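Local coordinates for protein peroxisomal acyl-coenzyme A oxidase 1 (Arabidopsis thaliana, PDB 1W07) that catalyses the FAD-dependent oxidation of long- and medium-chain acyl-CoAs to 2-trans-enoyl-CoAs in peroxisomes, with oxygen reduced to hydrogen peroxide, at residues Tyr283-Ile288 / Cys376-Lys381; Thr287-Ala292 / Ser382-Ala387; Pro419-Thr422 / Asp426-Val429; Leu430-Ala435 / Glu514-Leu519. The protein carries 1 engineered substitution. All coordinates share one frame; numbering follows the deposited sequence. Where two conformers were deposited one is given.

In the fold
Contacts 1 and 2 are consecutive steps of one packing line between helices 278-309 and 370-398, with centres 7 Å apart. I288 belongs to both and lies about 4 Å, side chain to side chain, from E424, the inferred proton acceptor. Contact 3 closes the loop before helix 427-443, which lies against the FAD. Helix 370-398 holds that loop: K381 NZ of contact 1 reaches A420 O at 2.7 Å, and T385 OG1 of contact 2 reaches N427 ND2 at 2.7 Å. Contact 4 continues along helix 427-443 to helix 516-538, where the L432 side chain still comes within about 4 Å of the FAD. Contacts 3 and 4 both touch the second subunit.

Contact 1: residues Tyr283-Ile288 / Cys376-Lys381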
loop_
_atom_site.group_PDB
_atom_site.type_symbol
_atom_site.label_atom_id
_atom_site.label_comp_id
_atom_site.label_asym_id
_atom_site.label_seq_id
_atom_site.Cartn_x
_atom_site.Cartn_y
_atom_site.Cartn_z
ATOM N N TYR B 283 3.750 4.956 -26.917
ATOM C CA TYR B 283 2.309 4.775 -26.918
ATOM C C TYR B 283 1.886 3.989 -25.687
ATOM O O TYR B 283 1.017 4.420 -24.940
ATOM C CB TYR B 283 1.877 4.026 -28.179
ATOM C CG TYR B 283 0.385 3.883 -28.323
ATOM C CD1 TYR B 283 -0.432 5.007 -28.473
ATOM C CD2 TYR B 283 -0.216 2.625 -28.334
ATOM C CE1 TYR B 283 -1.807 4.878 -28.637
ATOM C CE2 TYR B 283 -1.589 2.486 -28.498
ATOM C CZ TYR B 283 -2.377 3.614 -28.650
ATOM O OH TYR B 283 -3.736 3.478 -28.829
ATOM N N VAL B 284 2.511 2.836 -25.483
ATOM C CA VAL B 284 2.190 1.988 -24.342
ATOM C C VAL B 284 2.352 2.763 -23.033
ATOM O O VAL B 284 1.531 2.644 -22.121
ATOM C CB VAL B 284 3.094 0.745 -24.302
ATOM C CG1 VAL B 284 2.687 -0.157 -23.159
ATOM C CG2 VAL B 284 3.006 -0.005 -25.628
ATOM N N ARG B 285 3.408 3.566 -22.951
ATOM C CA ARG B 285 3.670 4.355 -21.759
ATOM C C ARG B 285 2.659 5.477 -21.621
ATOM O O ARG B 285 2.344 5.920 -20.514
ATOM C CB ARG B 285 5.089 4.914 -21.816
ATOM C CG ARG B 285 6.158 3.844 -21.710
ATOM C CD ARG B 285 7.532 4.455 -21.820
ATOM N NE ARG B 285 8.584 3.506 -21.473
ATOM C CZ ARG B 285 9.878 3.806 -21.502
ATOM N NH1 ARG B 285 10.269 5.021 -21.873
ATOM N NH2 ARG B 285 10.776 2.902 -21.149
ATOM N N GLN B 286 2.147 5.933 -22.757
ATOM C CA GLN B 286 1.154 6.998 -22.775
ATOM C C GLN B 286 -0.159 6.444 -22.242
ATOM O O GLN B 286 -0.875 7.122 -21.502
ATOM C CB GLN B 286 0.976 7.523 -24.213
ATOM C CG GLN B 286 0.031 8.712 -24.362
ATOM C CD GLN B 286 -1.432 8.329 -24.214
ATOM O OE1 GLN B 286 -1.877 7.317 -24.752
ATOM N NE2 GLN B 286 -2.194 9.154 -23.503
ATOM N N THR B 287 -0.466 5.205 -22.621
ATOM C CA THR B 287 -1.691 4.555 -22.170
ATOM C C THR B 287 -1.601 4.315 -20.660
ATOM O O THR B 287 -2.598 4.437 -19.951
ATOM C CB THR B 287 -1.930 3.204 -22.895
ATOM O OG1 THR B 287 -0.952 2.241 -22.479
ATOM C CG2 THR B 287 -1.827 3.387 -24.404
ATOM N N ILE B 288 -0.406 3.983 -20.171
ATOM C CA ILE B 288 -0.192 3.755 -18.740
ATOM C C ILE B 288 -0.454 5.055 -17.960
ATOM O O ILE B 288 -1.155 5.063 -16.952
ATOM C CB ILE B 288 1.257 3.249 -18.483
ATOM C CG1 ILE B 288 1.429 1.849 -19.084
ATOM C CG2 ILE B 288 1.574 3.218 -16.993
ATOM C CD1 ILE B 288 2.851 1.362 -19.058
ATOM N N CYS B 376 10.731 12.136 -20.913
ATOM C CA CYS B 376 9.433 12.561 -20.390
ATOM C C CYS B 376 8.508 11.382 -20.175
ATOM O O CYS B 376 7.945 11.205 -19.089
ATOM C CB CYS B 376 8.751 13.537 -21.368
ATOM S SG CYS B 376 9.477 15.179 -21.471
ATOM N N THR B 377 8.337 10.564 -21.216
ATOM C CA THR B 377 7.460 9.411 -21.132
ATOM C C THR B 377 7.879 8.467 -20.004
ATOM O O THR B 377 7.057 8.108 -19.175
ATOM C CB THR B 377 7.420 8.616 -22.445
ATOM O OG1 THR B 377 8.749 8.263 -22.846
ATOM C CG2 THR B 377 6.781 9.438 -23.525
ATOM N N ALA B 378 9.156 8.082 -19.964
ATOM C CA ALA B 378 9.633 7.177 -18.925
ATOM C C ALA B 378 9.417 7.746 -17.521
ATOM O O ALA B 378 8.924 7.055 -16.618
ATOM C CB ALA B 378 11.126 6.845 -19.138
ATOM N N GLY B 379 9.791 9.012 -17.357
ATOM C CA GLY B 379 9.649 9.677 -16.073
ATOM C C GLY B 379 8.214 9.869 -15.632
ATOM O O GLY B 379 7.887 9.699 -14.451
ATOM N N LEU B 380 7.352 10.227 -16.577
ATOM C CA LEU B 380 5.945 10.435 -16.256
ATOM C C LEU B 380 5.279 9.124 -15.922
ATOM O O LEU B 380 4.417 9.077 -15.060
ATOM C CB LEU B 380 5.220 11.113 -17.421
ATOM C CG LEU B 380 5.581 12.582 -17.679
ATOM C CD1 LEU B 380 4.785 13.123 -18.874
ATOM C CD2 LEU B 380 5.302 13.382 -16.410
ATOM N N LYS B 381 5.674 8.061 -16.616
ATOM C CA LYS B 381 5.116 6.734 -16.361
ATOM C C LYS B 381 5.458 6.375 -14.919
ATOM O O LYS B 381 4.607 5.901 -14.168
ATOM C CB LYS B 381 5.703 5.699 -17.341
ATOM C CG LYS B 381 5.167 4.278 -17.178
ATOM C CD LYS B 381 5.877 3.542 -16.056
ATOM C CE LYS B 381 5.411 2.103 -15.934
ATOM N NZ LYS B 381 6.085 1.410 -14.803
#
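R285 reaches across from helix 278-309 to T377 and A378 of helix 370-398. Its CB points toward that helix, and the chain is extended from CG to NE. CD passes T377 OG1 at 4.1 Å. NE has a long, weak ion pair with E424, the inferred proton acceptor of the active site. NH1 comes nearest, 3.4 Å from A378 CB. The T377 hydroxyl lies at the guanidinium edge, in its plane, with OG1 3.7 Å from NH1. No hydrogen bond joins them; T377 OG1 bonds to the backbone carbonyls of H374 and A373. With an alanine in place of R285, E424 would probably lose its distant positive partner and a gap would open beside A378. L430 of helix 427-443 also packs on R285, and a bound platinum(II) ion is about 3 Å from the side chain. The two helix segments run 30° apart with axes 9.2 Å from each other, as neighbours in the C-alpha1 helical domain of the acyl-CoA oxidase fold. Further along, I288 CG2 packs 3.8 Å from K381 CG. K381 NZ is surrounded by four acceptors, the carbonyls of A420, Y423 and G425 and N427 OD1, which share its three N-H.

Contact 2: residues Thr287-Ala292 / Ser382-Ala387; sequences TIVADA and SLTTTA
V289 and T384 set their side chains at about a right angle. V289 CG1 meets T384 CG2 at 4.0 Å. The T384 hydroxyl stands between its backbone N and carbonyl carbon (chi1 64°), which leaves CG2 beside the N and turned to the valine. T384 OG1 packs against V289 and A292, 3.9 Å from V289 CA, but makes no hydrogen bond across the contact. T384 OG1 is hydrogen-bonded to L380 O, one turn back in its own helix. A292 points toward helix 370-398, and its CB is 3.8 Å from T384 CB. T384 is thus met by V289 and A292, one turn apart on helix 278-309. I288 and T385 cross obliquely and touch through their methyls, CG2 to CG2 at 3.6 Å. T385 has the same rotamer as T384. Its OG1 bonds to K381 O and to N427 ND2, so the hydroxyl is satisfied while the methyl packs. V289 also packs on V347 and L351 of helix 328-363, and T384 on F344. The axes approach to 8.9 Å, consistent with the small A292 and the threonine methyls. This is a helix pair running the same way, 32° apart, inside the C-alpha1 helical domain of the acyl-CoA oxidase fold.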
loop_
_atom_site.group_PDB
_atom_site.type_symbol
_atom_site.label_atom_id
_atom_site.label_comp_id
_atom_site.label_asym_id
_atom_site.label_seq_id
_atom_site.Cartn_x
_atom_site.Cartn_y
_atom_site.Cartn_z
ATOM N N THR B 287 -0.466 5.205 -22.621
ATOM C CA THR B 287 -1.691 4.555 -22.170
ATOM C C THR B 287 -1.601 4.315 -20.660
ATOM O O THR B 287 -2.598 4.437 -19.951
ATOM C CB THR B 287 -1.930 3.204 -22.895
ATOM O OG1 THR B 287 -0.952 2.241 -22.479
ATOM C CG2 THR B 287 -1.827 3.387 -24.404
ATOM N N ILE B 288 -0.406 3.983 -20.171
ATOM C CA ILE B 288 -0.192 3.755 -18.740
ATOM C C ILE B 288 -0.454 5.055 -17.960
ATOM O O ILE B 288 -1.155 5.063 -16.952
ATOM C CB ILE B 288 1.257 3.249 -18.483
ATOM C CG1 ILE B 288 1.429 1.849 -19.084
ATOM C CG2 ILE B 288 1.574 3.218 -16.993
ATOM C CD1 ILE B 288 2.851 1.362 -19.058
ATOM N N VAL B 289 0.097 6.160 -18.434
ATOM C CA VAL B 289 -0.114 7.435 -17.771
ATOM C C VAL B 289 -1.609 7.743 -17.772
ATOM O O VAL B 289 -2.182 8.147 -16.757
ATOM C CB VAL B 289 0.644 8.573 -18.481
ATOM C CG1 VAL B 289 0.375 9.867 -17.781
ATOM C CG2 VAL B 289 2.142 8.281 -18.491
ATOM N N ALA B 290 -2.255 7.540 -18.913
ATOM C CA ALA B 290 -3.685 7.796 -19.017
ATOM C C ALA B 290 -4.440 6.899 -18.045
ATOM O O ALA B 290 -5.429 7.315 -17.436
ATOM C CB ALA B 290 -4.163 7.557 -20.448
ATOM N N ASP B 291 -3.962 5.667 -17.882
ATOM C CA ASP B 291 -4.589 4.707 -16.975
ATOM C C ASP B 291 -4.479 5.168 -15.523
ATOM O O ASP B 291 -5.366 4.900 -14.711
ATOM C CB ASP B 291 -3.922 3.341 -17.126
ATOM C CG ASP B 291 -4.844 2.317 -17.714
ATOM O OD1 ASP B 291 -5.922 2.075 -17.118
ATOM O OD2 ASP B 291 -4.503 1.751 -18.779
ATOM N N ALA B 292 -3.385 5.853 -15.198
ATOM C CA ALA B 292 -3.178 6.360 -13.846
ATOM C C ALA B 292 -4.331 7.254 -13.399
ATOM O O ALA B 292 -4.844 7.097 -12.292
ATOM C CB ALA B 292 -1.861 7.135 -13.769
ATOM N N SER B 382 6.704 6.626 -14.528
ATOM C CA SER B 382 7.172 6.347 -13.163
ATOM C C SER B 382 6.482 7.212 -12.119
ATOM O O SER B 382 6.015 6.725 -11.089
ATOM C CB SER B 382 8.681 6.598 -13.060
ATOM O OG SER B 382 9.151 6.269 -11.776
ATOM N N LEU B 383 6.447 8.511 -12.385
ATOM C CA LEU B 383 5.845 9.441 -11.451
ATOM C C LEU B 383 4.366 9.175 -11.181
ATOM O O LEU B 383 3.960 9.021 -10.038
ATOM C CB LEU B 383 6.026 10.878 -11.950
ATOM C CG LEU B 383 5.722 11.971 -10.913
ATOM C CD1 LEU B 383 6.950 12.172 -10.038
ATOM C CD2 LEU B 383 5.362 13.277 -11.604
ATOM N N THR B 384 3.565 9.107 -12.239
ATOM C CA THR B 384 2.123 8.890 -12.110
ATOM C C THR B 384 1.727 7.543 -11.519
ATOM O O THR B 384 0.792 7.472 -10.706
ATOM C CB THR B 384 1.395 9.083 -13.459
ATOM O OG1 THR B 384 1.841 8.097 -14.406
ATOM C CG2 THR B 384 1.700 10.468 -14.023
ATOM N N THR B 385 2.417 6.468 -11.914
ATOM C CA THR B 385 2.070 5.148 -11.391
ATOM C C THR B 385 2.380 5.050 -9.919
ATOM O O THR B 385 1.602 4.490 -9.156
ATOM C CB THR B 385 2.797 4.007 -12.132
ATOM O OG1 THR B 385 4.209 4.228 -12.102
ATOM C CG2 THR B 385 2.329 3.933 -13.561
ATOM N N THR B 386 3.531 5.578 -9.518
ATOM C CA THR B 386 3.932 5.560 -8.119
ATOM C C THR B 386 2.918 6.381 -7.328
ATOM O O THR B 386 2.365 5.914 -6.327
ATOM C CB THR B 386 5.360 6.160 -7.966
ATOM O OG1 THR B 386 6.292 5.281 -8.609
ATOM C CG2 THR B 386 5.736 6.345 -6.485
ATOM N N ALA B 387 2.645 7.603 -7.773
ATOM C CA ALA B 387 1.705 8.460 -7.039
ATOM C C ALA B 387 0.315 7.848 -6.966
ATOM O O ALA B 387 -0.354 7.958 -5.937
ATOM C CB ALA B 387 1.624 9.845 -7.684
#

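Contact 3: residues Pro419-Thr422 / Asp426-Val429; sequences PACT and DNVV. With FAD (flavin-adenine dinucleotide), chain I.
D426 OD1 is gripped by three donors. FAD O2B, the adenosine ribose hydroxyl, donates to D426 OD1 at 2.7 Å. V428 N reaches D426 OD1 at 2.9 Å from above the carboxylate plane, 50° out of it. V429 N, 3.1 Å from D426 OD1, uses its anti lone pair. D426 is therefore the N-cap of helix 427-443 and a hydrogen-bond partner of the cofactor at once. Its CG lies anti to the backbone N (chi1 175°), which brings the carboxylate back over the first turn. An alanine here would probably leave FAD O2B and the amides of V428 and V429 without their shared acceptor. A water hydrogen-bonds to T422 OG1. It can also donate to D426 OD2 and FAD O5', though it has more acceptors in reach than protons. T422 OG1 bonds to FAD O4' at 2.8 Å, and its CG2 packs on the flavin methyl C8M. Between the segments, N427 N donates to C421 O at 3.2 Å and closes the loop. The N427 amide sits against C421 CB but bonds outward, ND2 to T385 and OD1 to K381. V429 CG2 touches the adenine. The chemistry implies a divided grip: T422 of the loop holds the ribityl chain, and D426 at the capped helix start holds the ribose.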
loop_
_atom_site.group_PDB
_atom_site.type_symbol
_atom_site.label_atom_id
_atom_site.label_comp_id
_atom_site.label_asym_id
_atom_site.label_seq_id
_atom_site.Cartn_x
_atom_site.Cartn_y
_atom_site.Cartn_z
ATOM N N PRO B 419 0.674 -3.445 -10.318
ATOM C CA PRO B 419 1.628 -3.953 -11.318
ATOM C C PRO B 419 2.131 -2.802 -12.211
ATOM O O PRO B 419 3.188 -2.910 -12.844
ATOM C CB PRO B 419 0.795 -4.950 -12.101
ATOM C CG PRO B 419 -0.136 -5.483 -11.078
ATOM C CD PRO B 419 -0.562 -4.248 -10.338
ATOM N N ALA B 420 1.368 -1.719 -12.274
ATOM C CA ALA B 420 1.730 -0.559 -13.093
ATOM C C ALA B 420 3.110 -0.003 -12.716
ATOM O O ALA B 420 3.782 0.620 -13.538
ATOM C CB ALA B 420 0.670 0.536 -12.958
ATOM N N CYS B 421 3.532 -0.225 -11.476
ATOM C CA CYS B 421 4.831 0.264 -11.044
ATOM C C CYS B 421 5.973 -0.654 -11.455
ATOM O O CYS B 421 7.139 -0.317 -11.245
ATOM C CB CYS B 421 4.853 0.455 -9.533
ATOM S SG CYS B 421 3.633 1.650 -8.967
ATOM N N THR B 422 5.650 -1.810 -12.031
ATOM C CA THR B 422 6.708 -2.726 -12.435
ATOM C C THR B 422 6.700 -3.086 -13.916
ATOM O O THR B 422 7.756 -3.161 -14.541
ATOM C CB THR B 422 6.687 -4.032 -11.594
ATOM O OG1 THR B 422 7.804 -4.854 -11.960
ATOM C CG2 THR B 422 5.393 -4.801 -11.831
ATOM N N ASP B 426 10.712 -1.175 -14.332
ATOM C CA ASP B 426 10.682 -0.830 -12.912
ATOM C C ASP B 426 10.751 0.693 -12.769
ATOM O O ASP B 426 11.585 1.352 -13.393
ATOM C CB ASP B 426 11.866 -1.486 -12.198
ATOM C CG ASP B 426 11.977 -1.069 -10.747
ATOM O OD1 ASP B 426 12.663 -0.063 -10.476
ATOM O OD2 ASP B 426 11.377 -1.745 -9.878
ATOM N N ASN B 427 9.868 1.237 -11.935
ATOM C CA ASN B 427 9.777 2.674 -11.717
ATOM C C ASN B 427 11.069 3.384 -11.335
ATOM O O ASN B 427 11.301 4.506 -11.774
ATOM C CB ASN B 427 8.671 2.986 -10.701
ATOM C CG ASN B 427 7.309 3.049 -11.356
ATOM O OD1 ASN B 427 7.209 2.915 -12.580
ATOM N ND2 ASN B 427 6.264 3.263 -10.572
ATOM N N VAL B 428 11.911 2.737 -10.535
ATOM C CA VAL B 428 13.167 3.345 -10.133
ATOM C C VAL B 428 14.153 3.286 -11.292
ATOM O O VAL B 428 14.900 4.244 -11.541
ATOM C CB VAL B 428 13.750 2.633 -8.907
ATOM C CG1 VAL B 428 15.150 3.133 -8.620
ATOM C CG2 VAL B 428 12.846 2.872 -7.710
ATOM N N VAL B 429 14.161 2.165 -12.007
ATOM C CA VAL B 429 15.041 2.024 -13.150
ATOM C C VAL B 429 14.697 3.089 -14.195
ATOM O O VAL B 429 15.591 3.706 -14.772
ATOM C CB VAL B 429 14.906 0.624 -13.789
ATOM C CG1 VAL B 429 15.717 0.567 -15.068
ATOM C CG2 VAL B 429 15.387 -0.445 -12.817
HETATM P PA FAD I . 13.940 -5.753 -11.330
HETATM O O1A FAD I . 14.191 -4.896 -12.508
HETATM O O2A FAD I . 14.758 -6.976 -11.173
HETATM O O5B FAD I . 14.066 -4.844 -10.009
HETATM C C5B FAD I . 13.975 -5.420 -8.704
HETATM C C4B FAD I . 14.492 -4.428 -7.657
HETATM O O4B FAD I . 15.845 -4.091 -8.016
HETATM C C3B FAD I . 13.691 -3.124 -7.688
HETATM O O3B FAD I . 13.765 -2.484 -6.411
HETATM C C2B FAD I . 14.444 -2.311 -8.740
HETATM O O2B FAD I . 14.306 -0.913 -8.477
HETATM C C1B FAD I . 15.887 -2.712 -8.419
HETATM N N9A FAD I . 16.768 -2.521 -9.595
HETATM C C8A FAD I . 16.837 -3.316 -10.664
HETATM N N7A FAD I . 17.735 -2.832 -11.523
HETATM C C5A FAD I . 18.238 -1.718 -11.002
HETATM C C6A FAD I . 19.198 -0.807 -11.425
HETATM N N6A FAD I . 19.764 -0.906 -12.623
HETATM N N1A FAD I . 19.522 0.262 -10.581
HETATM C C2A FAD I . 18.875 0.398 -9.349
HETATM N N3A FAD I . 17.959 -0.483 -8.987
HETATM C C4A FAD I . 17.628 -1.524 -9.770
HETATM N N1 FAD I . 6.359 -9.289 -19.123
HETATM C C2 FAD I . 6.140 -9.678 -20.451
HETATM O O2 FAD I . 7.095 -9.901 -21.191
HETATM N N3 FAD I . 4.823 -9.821 -20.914
HETATM C C4 FAD I . 3.743 -9.583 -20.055
HETATM O O4 FAD I . 2.592 -9.680 -20.484
HETATM C C4X FAD I . 3.972 -9.219 -18.732
HETATM N N5 FAD I . 2.904 -9.055 -17.837
HETATM C C5X FAD I . 3.122 -8.707 -16.501
HETATM C C6 FAD I . 2.058 -8.662 -15.608
HETATM C C7 FAD I . 2.288 -8.429 -14.257
HETATM C C7M FAD I . 1.093 -8.402 -13.304
HETATM C C8 FAD I . 3.594 -8.234 -13.795
HETATM C C8M FAD I . 3.876 -7.976 -12.313
HETATM C C9 FAD I . 4.653 -8.270 -14.695
HETATM C C9A FAD I . 4.432 -8.505 -16.049
HETATM N N10 FAD I . 5.495 -8.615 -16.955
HETATM C C10 FAD I . 5.271 -9.063 -18.267
HETATM C "C1'" FAD I . 6.895 -8.377 -16.522
HETATM C "C2'" FAD I . 7.158 -6.873 -16.404
HETATM O "O2'" FAD I . 6.823 -6.221 -17.630
HETATM C "C3'" FAD I . 8.594 -6.510 -16.014
HETATM O "O3'" FAD I . 9.502 -7.057 -16.974
HETATM C "C4'" FAD I . 8.979 -7.027 -14.626
HETATM O "O4'" FAD I . 7.867 -6.990 -13.728
HETATM C "C5'" FAD I . 10.117 -6.169 -14.073
HETATM O "O5'" FAD I . 10.379 -6.507 -12.711
HETATM P P FAD I . 11.744 -7.243 -12.293
HETATM O O1P FAD I . 11.364 -8.460 -11.546
HETATM O O2P FAD I . 12.599 -7.379 -13.493
HETATM O O3P FAD I . 12.389 -6.170 -11.286
HETATM O O HOH W 1 10.199 -4.230 -10.926
#

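Contact 4: residues Leu430-Ala435 / Glu514-Leu519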
loop_
_atom_site.group_PDB
_atom_site.type_symbol
_atom_site.label_atom_id
_atom_site.label_comp_id
_atom_site.label_asym_id
_atom_site.label_seq_id
_atom_site.Cartn_x
_atom_site.Cartn_y
_atom_site.Cartn_z
ATOM N N LEU B 430 13.405 3.313 -14.438
ATOM C CA LEU B 430 12.985 4.309 -15.424
ATOM C C LEU B 430 13.432 5.726 -15.069
ATOM O O LEU B 430 13.832 6.490 -15.947
ATOM C CB LEU B 430 11.456 4.283 -15.605
ATOM C CG LEU B 430 10.923 3.051 -16.332
ATOM C CD1 LEU B 430 9.396 2.978 -16.253
ATOM C CD2 LEU B 430 11.395 3.103 -17.776
ATOM N N GLN B 431 13.364 6.072 -13.785
ATOM C CA GLN B 431 13.766 7.397 -13.340
ATOM C C GLN B 431 15.276 7.587 -13.468
ATOM O O GLN B 431 15.758 8.713 -13.609
ATOM C CB GLN B 431 13.320 7.644 -11.894
ATOM C CG GLN B 431 11.809 7.907 -11.726
ATOM C CD GLN B 431 11.340 9.213 -12.370
ATOM O OE1 GLN B 431 12.086 9.868 -13.100
ATOM N NE2 GLN B 431 10.092 9.592 -12.101
ATOM N N LEU B 432 16.029 6.492 -13.432
ATOM C CA LEU B 432 17.478 6.592 -13.576
ATOM C C LEU B 432 17.814 6.958 -15.015
ATOM O O LEU B 432 18.805 7.635 -15.282
ATOM C CB LEU B 432 18.144 5.266 -13.188
ATOM C CG LEU B 432 18.127 4.964 -11.680
ATOM C CD1 LEU B 432 18.587 3.535 -11.431
ATOM C CD2 LEU B 432 19.023 5.960 -10.962
ATOM N N GLN B 433 16.980 6.511 -15.945
ATOM C CA GLN B 433 17.188 6.826 -17.351
ATOM C C GLN B 433 16.979 8.325 -17.532
ATOM O O GLN B 433 17.723 8.981 -18.267
ATOM C CB GLN B 433 16.203 6.042 -18.224
ATOM C CG GLN B 433 16.652 4.613 -18.508
ATOM C CD GLN B 433 15.510 3.701 -18.923
ATOM O OE1 GLN B 433 14.593 4.110 -19.644
ATOM N NE2 GLN B 433 15.569 2.452 -18.482
ATOM N N VAL B 434 15.972 8.872 -16.856
ATOM C CA VAL B 434 15.700 10.306 -16.944
ATOM C C VAL B 434 16.901 11.056 -16.380
ATOM O O VAL B 434 17.348 12.051 -16.952
ATOM C CB VAL B 434 14.428 10.693 -16.143
ATOM C CG1 VAL B 434 14.259 12.219 -16.110
ATOM C CG2 VAL B 434 13.205 10.046 -16.777
ATOM N N ALA B 435 17.425 10.576 -15.256
ATOM C CA ALA B 435 18.580 11.206 -14.618
ATOM C C ALA B 435 19.747 11.268 -15.602
ATOM O O ALA B 435 20.396 12.308 -15.733
ATOM C CB ALA B 435 18.979 10.436 -13.365
ATOM N N GLU B 514 27.236 5.792 -7.003
ATOM C CA GLU B 514 27.318 6.269 -5.631
ATOM C C GLU B 514 26.167 7.235 -5.319
ATOM O O GLU B 514 25.587 7.190 -4.233
ATOM C CB GLU B 514 28.659 6.980 -5.422
ATOM C CG GLU B 514 28.942 7.442 -3.997
ATOM C CD GLU B 514 28.930 6.300 -2.999
ATOM O OE1 GLU B 514 29.352 5.189 -3.368
ATOM O OE2 GLU B 514 28.504 6.516 -1.843
ATOM N N LEU B 515 25.833 8.099 -6.275
ATOM C CA LEU B 515 24.786 9.089 -6.072
ATOM C C LEU B 515 23.420 8.714 -6.654
ATOM O O LEU B 515 22.589 9.593 -6.908
ATOM C CB LEU B 515 25.244 10.429 -6.651
ATOM C CG LEU B 515 26.603 10.961 -6.169
ATOM C CD1 LEU B 515 26.924 12.235 -6.906
ATOM C CD2 LEU B 515 26.577 11.228 -4.677
ATOM N N LEU B 516 23.173 7.422 -6.849
ATOM C CA LEU B 516 21.904 6.970 -7.424
ATOM C C LEU B 516 20.681 7.574 -6.762
ATOM O O LEU B 516 19.783 8.049 -7.454
ATOM C CB LEU B 516 21.775 5.442 -7.378
ATOM C CG LEU B 516 22.438 4.614 -8.475
ATOM C CD1 LEU B 516 21.919 3.196 -8.395
ATOM C CD2 LEU B 516 22.132 5.190 -9.848
ATOM N N ALA B 517 20.632 7.544 -5.429
ATOM C CA ALA B 517 19.489 8.083 -4.704
ATOM C C ALA B 517 19.289 9.564 -5.045
ATOM O O ALA B 517 18.172 10.004 -5.316
ATOM C CB ALA B 517 19.680 7.885 -3.169
ATOM N N ASP B 518 20.370 10.328 -5.052
ATOM C CA ASP B 518 20.275 11.755 -5.362
ATOM C C ASP B 518 19.790 11.990 -6.787
ATOM O O ASP B 518 19.024 12.922 -7.052
ATOM C CB ASP B 518 21.643 12.426 -5.184
ATOM C CG ASP B 518 22.078 12.513 -3.731
ATOM O OD1 ASP B 518 21.717 11.623 -2.933
ATOM O OD2 ASP B 518 22.801 13.471 -3.382
ATOM N N LEU B 519 20.250 11.145 -7.704
ATOM C CA LEU B 519 19.894 11.292 -9.107
ATOM C C LEU B 519 18.413 11.033 -9.343
ATOM O O LEU B 519 17.778 11.723 -10.141
ATOM C CB LEU B 519 20.760 10.356 -9.961
ATOM C CG LEU B 519 22.245 10.765 -10.021
ATOM C CD1 LEU B 519 23.118 9.613 -10.526
ATOM C CD2 LEU B 519 22.375 11.988 -10.919
#
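L432 and L516 both carry CG anti to the carbonyl carbon, with chi1 at -72° and -83°. Neither CB points directly at the other helix, yet these torsions swing the branched ends inward. The two side chains cross at about a right angle and meet tip to tip, CD2 to CD2 at 3.4 Å. That is tighter than usual van der Waals contact, so the methyls are pressed together. One turn further on, A435 and L519 each point toward the opposite segment. A435 CB lies 3.8 Å from L519 CB and 3.7 Å from L519 O. The small alanine lets the backbones come close here, 5.7 Å between the CA atoms of A435 and L519.

L516 opens helix 516-538. L515 before it leaves helical geometry at the end of helix 508-514, and L515 O accepts from L519 N at 2.9 Å. The contact therefore sits at the start of a helix, where it meets the side of helix 427-443. Other parts of the fold close in around it. L432 also packs on V520, and L519 on C498 of helix 480-503. T329 of the second subunit packs on L516, and R590 of that subunit on L515.

No hydrogen bond or ion pair crosses between the segments. Apolar side chains make the join, with A435 CB also resting near L519 O, and it depends on a close fit of methyls and CB atoms. By this fit the contact joins helix 427-443, which lines the FAD pocket through L432, to helix 516-538.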